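PDB 6EO5: PpBBE-like 1 D396N, which probably oxidises cellobiose, as a berberine bridge enzyme-like flavoprotein of the VAO family that carries a bicovalently attached FAD. Local coordinates for residues V234-W245 with L281-A290; E84-D92 with V461-P469. One frame throughout, in Å; residues are numbered along the deposited sequence.

Interaction 1 of 2, residues V234-W245 with L281-A290; sequences VLFKNFKSFQSW and LVKTFLASAA
An antiparallel helix pair is joined here by W245 and N238 of helix 235-245 and by F285 and A290 of 281-290, the short helical segments crossing at 153° with their axes 8.5 Å apart. W245 carries the largest share. The CB of F285 lies over its five-membered ring, 3.8 Å from the centroid, as a CH-pi contact, while the indole N-H points along the ring plane to the carbonyl of L281: NE1 to O is 2.8 Å and nearly straight at 176°. The helix is kinked here, the N of T284 and F285 having no bond to the turn before, which is consistent with the L281 oxygen being available to the indole; tryptophan suits the site by offering a broad face and a donor at its edge. Its CG stands anti to the backbone N (chi1 170°), which carries the indole across to the second helix. The two helices lie on the seven-stranded antiparallel sheet of the berberine bridge enzyme fold, where W245 and F285 both reach L267 and N238 meets W229 and F257. F285 acts as a knob among N238, S241, F242 and W245, its CE1 4.0 Å from the CB of F242. S241 is small enough to let the helices close in, and its OG gives a proton to the F285 carbonyl O at 2.7 Å, in the carbonyl plane and on a lone pair; that oxygen also receives the A289 N. Where the second helix has ended, N238 OD1 accepts the A290 N at 3.0 Å, and its ND2 turns to S265, so both ends of the amide are used. Beside them the CB of A290 touches V234 CG1 at 3.5 Å, and the methylenes of K237 pass the S288 carbonyl, CE also nearing that of A289.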
loop_
_atom_site.group_PDB
_atom_site.type_symbol
_atom_site.label_atom_id
_atom_site.label_comp_id
_atom_site.label_asym_id
_atom_site.label_seq_id
_atom_site.Cartn_x
_atom_site.Cartn_y
_atom_site.Cartn_z
ATOM N N VAL A 234 20.154 22.305 -3.965
ATOM C CA VAL A 234 18.973 22.609 -4.764
ATOM C C VAL A 234 17.720 21.924 -4.224
ATOM O O VAL A 234 16.692 21.893 -4.914
ATOM C CB VAL A 234 19.198 22.256 -6.249
ATOM C CG1 VAL A 234 20.427 22.977 -6.780
ATOM C CG2 VAL A 234 19.334 20.746 -6.461
ATOM N N LEU A 235 17.777 21.379 -3.004
ATOM C CA LEU A 235 16.638 20.640 -2.456
ATOM C C LEU A 235 15.442 21.554 -2.189
ATOM O O LEU A 235 14.300 21.206 -2.510
ATOM C CB LEU A 235 17.046 19.915 -1.171
ATOM C CG LEU A 235 18.022 18.760 -1.337
ATOM C CD1 LEU A 235 18.476 18.255 0.022
ATOM C CD2 LEU A 235 17.382 17.643 -2.160
ATOM N N PHE A 236 15.676 22.712 -1.576
ATOM C CA PHE A 236 14.578 23.637 -1.331
ATOM C C PHE A 236 13.942 24.071 -2.642
ATOM O O PHE A 236 12.712 24.043 -2.797
ATOM C CB PHE A 236 15.068 24.860 -0.558
ATOM C CG PHE A 236 13.988 25.865 -0.299
ATOM C CD1 PHE A 236 13.690 26.847 -1.237
ATOM C CD2 PHE A 236 13.246 25.811 0.868
ATOM C CE1 PHE A 236 12.677 27.752 -1.012
ATOM C CE2 PHE A 236 12.228 26.724 1.100
ATOM C CZ PHE A 236 11.946 27.694 0.162
ATOM N N LYS A 237 14.778 24.488 -3.598
ATOM C CA LYS A 237 14.275 24.975 -4.872
ATOM C C LYS A 237 13.466 23.898 -5.583
ATOM O O LYS A 237 12.363 24.163 -6.081
ATOM C CB LYS A 237 15.451 25.454 -5.727
ATOM C CG LYS A 237 15.075 26.332 -6.912
ATOM C CD LYS A 237 16.305 26.718 -7.725
ATOM C CE LYS A 237 15.907 27.427 -9.013
ATOM N NZ LYS A 237 15.218 28.718 -8.734
ATOM N N ASN A 238 13.991 22.666 -5.630
ATOM C CA ASN A 238 13.278 21.606 -6.339
ATOM C C ASN A 238 11.965 21.265 -5.644
ATOM O O ASN A 238 10.931 21.123 -6.305
ATOM C CB ASN A 238 14.148 20.355 -6.479
ATOM C CG ASN A 238 15.401 20.594 -7.296
ATOM O OD1 ASN A 238 15.577 21.657 -7.877
ATOM N ND2 ASN A 238 16.278 19.600 -7.347
ATOM N N PHE A 239 11.975 21.143 -4.312
ATOM C CA PHE A 239 10.741 20.784 -3.620
ATOM C C PHE A 239 9.691 21.881 -3.756
ATOM O O PHE A 239 8.514 21.586 -4.000
ATOM C CB PHE A 239 10.987 20.476 -2.137
ATOM C CG PHE A 239 9.776 19.898 -1.474
ATOM C CD1 PHE A 239 9.449 18.562 -1.661
ATOM C CD2 PHE A 239 8.904 20.700 -0.758
ATOM C CE1 PHE A 239 8.310 18.023 -1.112
ATOM C CE2 PHE A 239 7.749 20.164 -0.194
ATOM C CZ PHE A 239 7.456 18.818 -0.376
ATOM N N LYS A 240 10.092 23.150 -3.601
ATOM C CA LYS A 240 9.141 24.247 -3.771
ATOM C C LYS A 240 8.530 24.234 -5.166
ATOM O O LYS A 240 7.319 24.429 -5.325
ATOM C CB LYS A 240 9.821 25.586 -3.499
ATOM C CG LYS A 240 8.874 26.771 -3.453
ATOM C CD LYS A 240 9.599 27.991 -2.893
ATOM C CE LYS A 240 8.777 29.263 -3.041
ATOM N NZ LYS A 240 7.358 28.936 -2.770
ATOM N N SER A 241 9.349 23.981 -6.188
ATOM C CA SER A 241 8.830 23.929 -7.548
ATOM C C SER A 241 7.874 22.759 -7.735
ATOM O O SER A 241 6.878 22.878 -8.461
ATOM C CB SER A 241 9.973 23.841 -8.543
ATOM O OG SER A 241 9.434 23.774 -9.841
ATOM N N PHE A 242 8.166 21.622 -7.096
ATOM C CA PHE A 242 7.241 20.489 -7.113
ATOM C C PHE A 242 5.885 20.872 -6.527
ATOM O O PHE A 242 4.839 20.583 -7.122
ATOM C CB PHE A 242 7.863 19.309 -6.361
ATOM C CG PHE A 242 6.880 18.229 -5.979
ATOM C CD1 PHE A 242 6.265 17.442 -6.955
ATOM C CD2 PHE A 242 6.596 17.980 -4.634
ATOM C CE1 PHE A 242 5.367 16.436 -6.603
ATOM C CE2 PHE A 242 5.701 16.979 -4.263
ATOM C CZ PHE A 242 5.082 16.201 -5.259
ATOM N N GLN A 243 5.887 21.542 -5.363
ATOM C CA GLN A 243 4.642 21.975 -4.721
ATOM C C GLN A 243 3.844 22.923 -5.608
ATOM O O GLN A 243 2.629 22.766 -5.766
ATOM C CB GLN A 243 4.940 22.659 -3.394
ATOM C CG GLN A 243 5.087 21.727 -2.229
ATOM C CD GLN A 243 4.922 22.444 -0.901
ATOM O OE1 GLN A 243 4.639 21.820 0.119
ATOM N NE2 GLN A 243 5.110 23.766 -0.907
ATOM N N SER A 244 4.504 23.948 -6.157
ATOM C CA SER A 244 3.806 24.898 -7.019
ATOM C C SER A 244 3.216 24.197 -8.227
ATOM O O SER A 244 2.041 24.382 -8.549
ATOM C CB SER A 244 4.757 25.998 -7.467
ATOM O OG SER A 244 5.422 26.545 -6.354
ATOM N N TRP A 245 4.030 23.377 -8.899
ATOM C CA TRP A 245 3.576 22.631 -10.066
ATOM C C TRP A 245 2.448 21.665 -9.711
ATOM O O TRP A 245 1.471 21.528 -10.469
ATOM C CB TRP A 245 4.762 21.876 -10.670
ATOM C CG TRP A 245 4.404 20.863 -11.742
ATOM C CD1 TRP A 245 4.116 21.125 -13.045
ATOM C CD2 TRP A 245 4.328 19.430 -11.596
ATOM N NE1 TRP A 245 3.856 19.956 -13.717
ATOM C CE2 TRP A 245 3.980 18.901 -12.854
ATOM C CE3 TRP A 245 4.521 18.547 -10.524
ATOM C CZ2 TRP A 245 3.825 17.530 -13.075
ATOM C CZ3 TRP A 245 4.358 17.183 -10.747
ATOM C CH2 TRP A 245 4.013 16.691 -12.009
ATOM N N LEU A 281 3.086 20.174 -19.998
ATOM C CA LEU A 281 2.576 19.783 -18.689
ATOM C C LEU A 281 3.649 19.716 -17.602
ATOM O O LEU A 281 3.308 19.713 -16.417
ATOM C CB LEU A 281 1.873 18.428 -18.789
ATOM C CG LEU A 281 0.754 18.370 -19.824
ATOM C CD1 LEU A 281 0.245 16.953 -19.986
ATOM C CD2 LEU A 281 -0.378 19.315 -19.448
ATOM N N VAL A 282 4.926 19.654 -17.958
ATOM C CA VAL A 282 5.991 19.672 -16.970
ATOM C C VAL A 282 6.831 20.929 -17.089
ATOM O O VAL A 282 7.851 21.057 -16.410
ATOM C CB VAL A 282 6.870 18.414 -17.062
ATOM C CG1 VAL A 282 6.045 17.165 -16.802
ATOM C CG2 VAL A 282 7.554 18.329 -18.417
ATOM N N LYS A 283 6.408 21.875 -17.922
ATOM C CA LYS A 283 7.212 23.070 -18.169
ATOM C C LYS A 283 7.372 23.920 -16.912
ATOM O O LYS A 283 8.470 24.416 -16.631
ATOM C CB LYS A 283 6.575 23.874 -19.300
ATOM C CG LYS A 283 7.063 25.292 -19.481
ATOM C CD LYS A 283 6.109 25.993 -20.448
ATOM C CE LYS A 283 4.651 25.678 -20.057
ATOM N NZ LYS A 283 3.689 25.809 -21.191
ATOM N N THR A 284 6.296 24.104 -16.139
ATOM C CA THR A 284 6.392 25.000 -14.987
ATOM C C THR A 284 7.232 24.395 -13.863
ATOM O O THR A 284 7.877 25.137 -13.109
ATOM C CB THR A 284 4.997 25.379 -14.479
ATOM O OG1 THR A 284 4.321 24.222 -13.966
ATOM C CG2 THR A 284 4.169 25.954 -15.605
ATOM N N PHE A 285 7.254 23.063 -13.736
ATOM C CA PHE A 285 8.148 22.444 -12.764
ATOM C C PHE A 285 9.611 22.668 -13.142
ATOM O O PHE A 285 10.415 23.118 -12.316
ATOM C CB PHE A 285 7.860 20.944 -12.632
ATOM C CG PHE A 285 8.916 20.205 -11.844
ATOM C CD1 PHE A 285 9.002 20.359 -10.461
ATOM C CD2 PHE A 285 9.848 19.395 -12.487
ATOM C CE1 PHE A 285 9.994 19.709 -9.721
ATOM C CE2 PHE A 285 10.831 18.737 -11.764
ATOM C CZ PHE A 285 10.899 18.899 -10.363
ATOM N N LEU A 286 9.977 22.344 -14.388
ATOM C CA LEU A 286 11.366 22.482 -14.816
ATOM C C LEU A 286 11.817 23.932 -14.788
ATOM O O LEU A 286 12.985 24.217 -14.504
ATOM C CB LEU A 286 11.543 21.902 -16.220
ATOM C CG LEU A 286 11.168 20.429 -16.348
ATOM C CD1 LEU A 286 10.858 20.083 -17.799
ATOM C CD2 LEU A 286 12.290 19.572 -15.806
ATOM N N ALA A 287 10.907 24.861 -15.065
ATOM C CA ALA A 287 11.284 26.268 -15.069
ATOM C C ALA A 287 11.692 26.749 -13.677
ATOM O O ALA A 287 12.597 27.577 -13.547
ATOM C CB ALA A 287 10.139 27.109 -15.630
ATOM N N SER A 288 11.059 26.239 -12.621
ATOM C CA SER A 288 11.401 26.716 -11.285
ATOM C C SER A 288 12.325 25.793 -10.508
ATOM O O SER A 288 12.891 26.225 -9.494
ATOM C CB SER A 288 10.137 26.957 -10.466
ATOM O OG SER A 288 9.522 28.157 -10.885
ATOM N N ALA A 289 12.488 24.544 -10.939
ATOM C CA ALA A 289 13.505 23.698 -10.336
ATOM C C ALA A 289 14.889 24.208 -10.717
ATOM O O ALA A 289 15.047 25.141 -11.507
ATOM C CB ALA A 289 13.343 22.242 -10.769
ATOM N N ALA A 290 15.904 23.586 -10.137
ATOM C CA ALA A 290 17.260 23.982 -10.421
ATOM C C ALA A 290 17.635 23.584 -11.849
ATOM O O ALA A 290 17.022 22.692 -12.450
ATOM C CB ALA A 290 18.206 23.344 -9.417
#

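Interaction 2 of 2, residues E84-D92 with V461-P469. With FAD (flavin-adenine dinucleotide), chain C.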
loop_
_atom_site.group_PDB
_atom_site.type_symbol
_atom_site.label_atom_id
_atom_site.label_comp_id
_atom_site.label_asym_id
_atom_site.label_seq_id
_atom_site.Cartn_x
_atom_site.Cartn_y
_atom_site.Cartn_z
ATOM N N GLU A 84 4.896 -2.868 9.737
ATOM C CA GLU A 84 5.009 -3.237 11.139
ATOM C C GLU A 84 4.937 -4.746 11.354
ATOM O O GLU A 84 4.717 -5.194 12.481
ATOM C CB GLU A 84 3.923 -2.534 11.951
ATOM C CG GLU A 84 4.046 -1.022 11.988
ATOM C CD GLU A 84 5.102 -0.539 12.964
ATOM O OE1 GLU A 84 6.129 -1.225 13.127
ATOM O OE2 GLU A 84 4.906 0.534 13.576
ATOM N N ASP A 85 5.103 -5.538 10.296
ATOM C CA ASP A 85 5.087 -6.997 10.394
ATOM C C ASP A 85 3.766 -7.529 10.939
ATOM O O ASP A 85 3.728 -8.572 11.591
ATOM C CB ASP A 85 6.260 -7.506 11.231
ATOM C CG ASP A 85 7.571 -7.312 10.525
ATOM O OD1 ASP A 85 7.637 -7.638 9.325
ATOM O OD2 ASP A 85 8.527 -6.805 11.140
ATOM N N TYR A 86 2.667 -6.841 10.632
ATOM C CA TYR A 86 1.368 -7.245 11.144
ATOM C C TYR A 86 0.836 -8.513 10.485
ATOM O O TYR A 86 -0.102 -9.119 11.013
ATOM C CB TYR A 86 0.356 -6.113 10.965
ATOM C CG TYR A 86 0.525 -4.947 11.920
ATOM C CD1 TYR A 86 1.206 -5.088 13.133
ATOM C CD2 TYR A 86 -0.003 -3.700 11.611
ATOM C CE1 TYR A 86 1.343 -4.004 14.012
ATOM C CE2 TYR A 86 0.130 -2.621 12.468
ATOM C CZ TYR A 86 0.795 -2.771 13.669
ATOM O OH TYR A 86 0.911 -1.684 14.514
ATOM N N SER A 87 1.376 -8.919 9.337
ATOM C CA SER A 87 0.949 -10.185 8.753
ATOM C C SER A 87 1.755 -11.363 9.292
ATOM O O SER A 87 1.513 -12.505 8.882
ATOM C CB SER A 87 1.020 -10.123 7.222
ATOM O OG SER A 87 2.314 -9.771 6.779
ATOM N N LEU A 88 2.710 -11.112 10.190
ATOM C CA LEU A 88 3.199 -12.141 11.095
ATOM C C LEU A 88 2.434 -12.132 12.405
ATOM O O LEU A 88 2.700 -12.966 13.267
ATOM C CB LEU A 88 4.699 -11.971 11.360
ATOM C CG LEU A 88 5.553 -12.277 10.130
ATOM C CD1 LEU A 88 7.012 -11.985 10.370
ATOM C CD2 LEU A 88 5.354 -13.705 9.625
ATOM N N GLY A 89 1.482 -11.216 12.568
ATOM C CA GLY A 89 0.656 -11.127 13.756
ATOM C C GLY A 89 0.812 -9.841 14.543
ATOM O O GLY A 89 -0.115 -9.461 15.276
ATOM N N GLY A 90 1.951 -9.154 14.432
ATOM C CA GLY A 90 2.215 -8.034 15.317
ATOM C C GLY A 90 2.410 -8.433 16.763
ATOM O O GLY A 90 2.373 -7.576 17.645
ATOM N N ARG A 91 2.614 -9.726 17.018
ATOM C CA ARG A 91 2.875 -10.342 18.314
ATOM C C ARG A 91 3.273 -11.785 18.042
ATOM O O ARG A 91 3.050 -12.301 16.941
ATOM C CB ARG A 91 1.651 -10.294 19.234
ATOM C CG ARG A 91 0.519 -11.182 18.742
ATOM C CD ARG A 91 -0.819 -10.524 18.937
ATOM N NE ARG A 91 -1.939 -11.416 18.637
ATOM C CZ ARG A 91 -2.719 -11.322 17.562
ATOM N NH1 ARG A 91 -2.499 -10.378 16.659
ATOM N NH2 ARG A 91 -3.723 -12.171 17.388
ATOM N N ASP A 92 3.827 -12.443 19.058
ATOM C CA ASP A 92 4.220 -13.838 18.912
ATOM C C ASP A 92 3.030 -14.775 19.073
ATOM O O ASP A 92 2.051 -14.465 19.761
ATOM C CB ASP A 92 5.285 -14.213 19.932
ATOM C CG ASP A 92 6.658 -13.839 19.484
ATOM O OD1 ASP A 92 6.800 -13.535 18.277
ATOM O OD2 ASP A 92 7.588 -13.865 20.325
ATOM N N VAL A 461 -11.973 -12.060 17.291
ATOM C CA VAL A 461 -11.163 -13.178 16.806
ATOM C C VAL A 461 -9.964 -12.667 16.020
ATOM O O VAL A 461 -8.834 -13.142 16.191
ATOM C CB VAL A 461 -12.016 -14.119 15.934
ATOM C CG1 VAL A 461 -11.161 -15.251 15.402
ATOM C CG2 VAL A 461 -13.209 -14.640 16.711
ATOM N N PHE A 462 -10.208 -11.707 15.122
ATOM C CA PHE A 462 -9.197 -11.125 14.244
ATOM C C PHE A 462 -8.710 -9.804 14.843
ATOM O O PHE A 462 -9.436 -8.801 14.816
ATOM C CB PHE A 462 -9.773 -10.884 12.848
ATOM C CG PHE A 462 -10.258 -12.125 12.146
ATOM C CD1 PHE A 462 -9.369 -13.127 11.780
ATOM C CD2 PHE A 462 -11.595 -12.263 11.793
ATOM C CE1 PHE A 462 -9.810 -14.260 11.103
ATOM C CE2 PHE A 462 -12.041 -13.395 11.118
ATOM C CZ PHE A 462 -11.149 -14.387 10.773
ATOM N N ASN A 463 -7.475 -9.793 15.354
ATOM C CA ASN A 463 -6.915 -8.572 15.923
ATOM C C ASN A 463 -5.409 -8.505 15.676
ATOM O O ASN A 463 -4.745 -9.512 15.412
ATOM C CB ASN A 463 -7.203 -8.463 17.433
ATOM C CG ASN A 463 -6.596 -9.608 18.220
ATOM O OD1 ASN A 463 -5.375 -9.677 18.419
ATOM N ND2 ASN A 463 -7.440 -10.524 18.658
ATOM N N PHE A 464 -4.887 -7.285 15.765
ATOM C CA PHE A 464 -3.460 -6.993 15.784
ATOM C C PHE A 464 -3.295 -5.638 16.461
ATOM O O PHE A 464 -4.297 -4.976 16.760
ATOM C CB PHE A 464 -2.867 -7.006 14.359
ATOM C CG PHE A 464 -3.488 -6.000 13.419
ATOM C CD1 PHE A 464 -4.748 -6.211 12.884
ATOM C CD2 PHE A 464 -2.793 -4.855 13.050
ATOM C CE1 PHE A 464 -5.314 -5.292 12.025
ATOM C CE2 PHE A 464 -3.356 -3.933 12.191
ATOM C CZ PHE A 464 -4.617 -4.151 11.684
ATOM N N PRO A 465 -2.042 -5.193 16.759
ATOM C CA PRO A 465 -1.900 -3.938 17.520
ATOM C C PRO A 465 -2.711 -2.753 17.006
ATOM O O PRO A 465 -2.979 -1.841 17.789
ATOM C CB PRO A 465 -0.397 -3.651 17.438
ATOM C CG PRO A 465 0.201 -4.989 17.445
ATOM C CD PRO A 465 -0.738 -5.881 16.643
ATOM N N GLN A 466 -3.138 -2.739 15.736
ATOM C CA GLN A 466 -3.943 -1.628 15.236
ATOM C C GLN A 466 -5.172 -2.117 14.477
ATOM O O GLN A 466 -5.570 -1.539 13.464
ATOM C CB GLN A 466 -3.100 -0.687 14.380
ATOM C CG GLN A 466 -2.362 0.362 15.203
ATOM C CD GLN A 466 -1.229 1.017 14.445
ATOM O OE1 GLN A 466 -0.315 0.339 13.968
ATOM N NE2 GLN A 466 -1.281 2.340 14.325
ATOM N N SER A 467 -5.812 -3.174 14.967
ATOM C CA SER A 467 -7.106 -3.577 14.440
ATOM C C SER A 467 -8.207 -2.627 14.921
ATOM O O SER A 467 -8.069 -1.925 15.926
ATOM C CB SER A 467 -7.431 -5.016 14.854
ATOM O OG SER A 467 -7.205 -5.239 16.239
ATOM N N ILE A 468 -9.307 -2.600 14.180
ATOM C CA ILE A 468 -10.423 -1.757 14.618
ATOM C C ILE A 468 -10.906 -2.253 15.978
ATOM O O ILE A 468 -11.088 -3.474 16.167
ATOM C CB ILE A 468 -11.557 -1.768 13.570
ATOM C CG1 ILE A 468 -11.027 -1.369 12.182
ATOM C CG2 ILE A 468 -12.668 -0.820 13.967
ATOM C CD1 ILE A 468 -10.441 0.042 12.089
ATOM N N PRO A 469 -11.063 -1.383 16.969
ATOM C CA PRO A 469 -11.445 -1.835 18.312
ATOM C C PRO A 469 -12.942 -2.090 18.434
ATOM O O PRO A 469 -13.739 -1.744 17.564
ATOM C CB PRO A 469 -11.013 -0.666 19.200
ATOM C CG PRO A 469 -11.114 0.519 18.313
ATOM C CD PRO A 469 -10.724 0.053 16.941
HETATM P PA FAD C . 0.657 -7.965 4.144
HETATM O O1A FAD C . 1.750 -7.754 5.180
HETATM O O2A FAD C . 0.533 -9.413 3.745
HETATM O O5B FAD C . -0.777 -7.369 4.582
HETATM C C5B FAD C . -0.891 -6.135 5.258
HETATM C C4B FAD C . -2.113 -6.127 6.169
HETATM O O4B FAD C . -3.260 -6.546 5.452
HETATM C C3B FAD C . -1.961 -7.083 7.339
HETATM O O3B FAD C . -2.672 -6.559 8.439
HETATM C C2B FAD C . -2.662 -8.322 6.849
HETATM O O2B FAD C . -3.119 -9.120 7.912
HETATM C C1B FAD C . -3.792 -7.736 6.012
HETATM N N9A FAD C . -4.209 -8.723 4.990
HETATM C C8A FAD C . -3.398 -9.360 4.081
HETATM N N7A FAD C . -4.150 -10.200 3.338
HETATM C C5A FAD C . -5.429 -10.115 3.760
HETATM C C6A FAD C . -6.584 -10.760 3.356
HETATM N N6A FAD C . -6.532 -11.647 2.368
HETATM N N1A FAD C . -7.779 -10.472 3.977
HETATM C C2A FAD C . -7.813 -9.558 5.005
HETATM N N3A FAD C . -6.660 -8.921 5.413
HETATM C C4A FAD C . -5.484 -9.198 4.800
HETATM N N1 FAD C . 1.819 1.376 -0.987
HETATM C C2 FAD C . 1.182 2.122 -1.985
HETATM O O2 FAD C . 0.033 2.590 -1.845
HETATM N N3 FAD C . 1.844 2.338 -3.183
HETATM C C4 FAD C . 3.112 1.835 -3.386
HETATM O O4 FAD C . 3.669 2.031 -4.462
HETATM C C4X FAD C . 3.745 1.099 -2.396
HETATM N N5 FAD C . 4.993 0.561 -2.626
HETATM C C5X FAD C . 5.482 -0.423 -1.789
HETATM C C6 FAD C . 6.678 -1.057 -2.109
HETATM C C7 FAD C . 7.167 -2.146 -1.368
HETATM C C7M FAD C . 8.462 -2.820 -1.759
HETATM C C8 FAD C . 6.468 -2.521 -0.201
HETATM C C8M FAD C . 6.996 -3.609 0.715
HETATM C C9 FAD C . 5.309 -1.806 0.157
HETATM C C9A FAD C . 4.786 -0.767 -0.633
HETATM N N10 FAD C . 3.659 -0.013 -0.280
HETATM C C10 FAD C . 3.077 0.832 -1.204
HETATM C "C1'" FAD C . 2.885 -0.296 0.964
HETATM C "C2'" FAD C . 1.832 -1.358 0.663
HETATM O "O2'" FAD C . 0.702 -0.838 -0.000
HETATM C "C3'" FAD C . 1.389 -1.980 1.967
HETATM O "O3'" FAD C . 2.548 -2.524 2.553
HETATM C "C4'" FAD C . 0.323 -3.041 1.710
HETATM O "O4'" FAD C . -0.547 -3.087 2.824
HETATM C "C5'" FAD C . 0.966 -4.399 1.436
HETATM O "O5'" FAD C . 0.027 -5.448 1.315
HETATM P P FAD C . 0.560 -6.970 1.425
HETATM O O1P FAD C . -0.574 -7.922 1.123
HETATM O O2P FAD C . 1.780 -7.245 0.586
HETATM O O3P FAD C . 1.131 -7.026 2.928
HETATM O O HOH W 1 -6.085 -12.503 15.574
#
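Y86 and F464 meet as an oblique pair, ring planes at 55°: CD2 of F464 comes over one face of the tyrosine, 3.3 Å from its CD2, offset toward the rim. The F464 CG sits between its backbone N and carbonyl carbon (chi1 60°), which sets the ring beside Y86. E84 CB covers the opposite face of the phenol, which is held flat between them. The hydroxyl OH is modelled as hydrogen-bonded to Q466 OE1, the amide plane almost perpendicular to the ring, at a distance (2.4 Å) too short to be taken literally at this resolution; Q466 NE2 is anchored on D433 O. P465 CG lies 3.7 Å from Y86 CE1, and the same proline ring approaches G90, where a side chain would run into its CD. A phenylalanine in place of the tyrosine would probably keep the ring packing but leave Q466 OE1 without this donor. R91 lays its guanidinium across N463, planes 36° apart, with OD1 over one face. NH1 donates to N463 O at 2.7 Å, from above the carbonyl plane, while NH2 donates to a water that also accepts from N463 N near V461 O. N463 ND2 is turned to N460 O. The loop holds the FAD phosphate through S87, whose OG donates a hydrogen bond to O1A (2.6 Å), and F464 of the C-terminal segment faces ribose O3B, as part of the VAO-type FAD site.

How the interactions relate
The two contacts lie on opposite sides of the chain's centre, 41 Å apart between their centres and about 23 Å between nearest atoms. Interaction 2 borders the FAD pocket, at the ribose and diphosphate; interaction 1 is helix packing on the outside of the substrate-side sheet and touches no cofactor. In sequence, interaction 1 falls between the two segments of interaction 2, since the chain builds the sheet before its C-terminal part returns to the FAD-binding domain. E84 of interaction 2 forms a salt bridge with K332 on strand 331-338, an outermost strand of the same seven-stranded sheet that carries the helices of interaction 1.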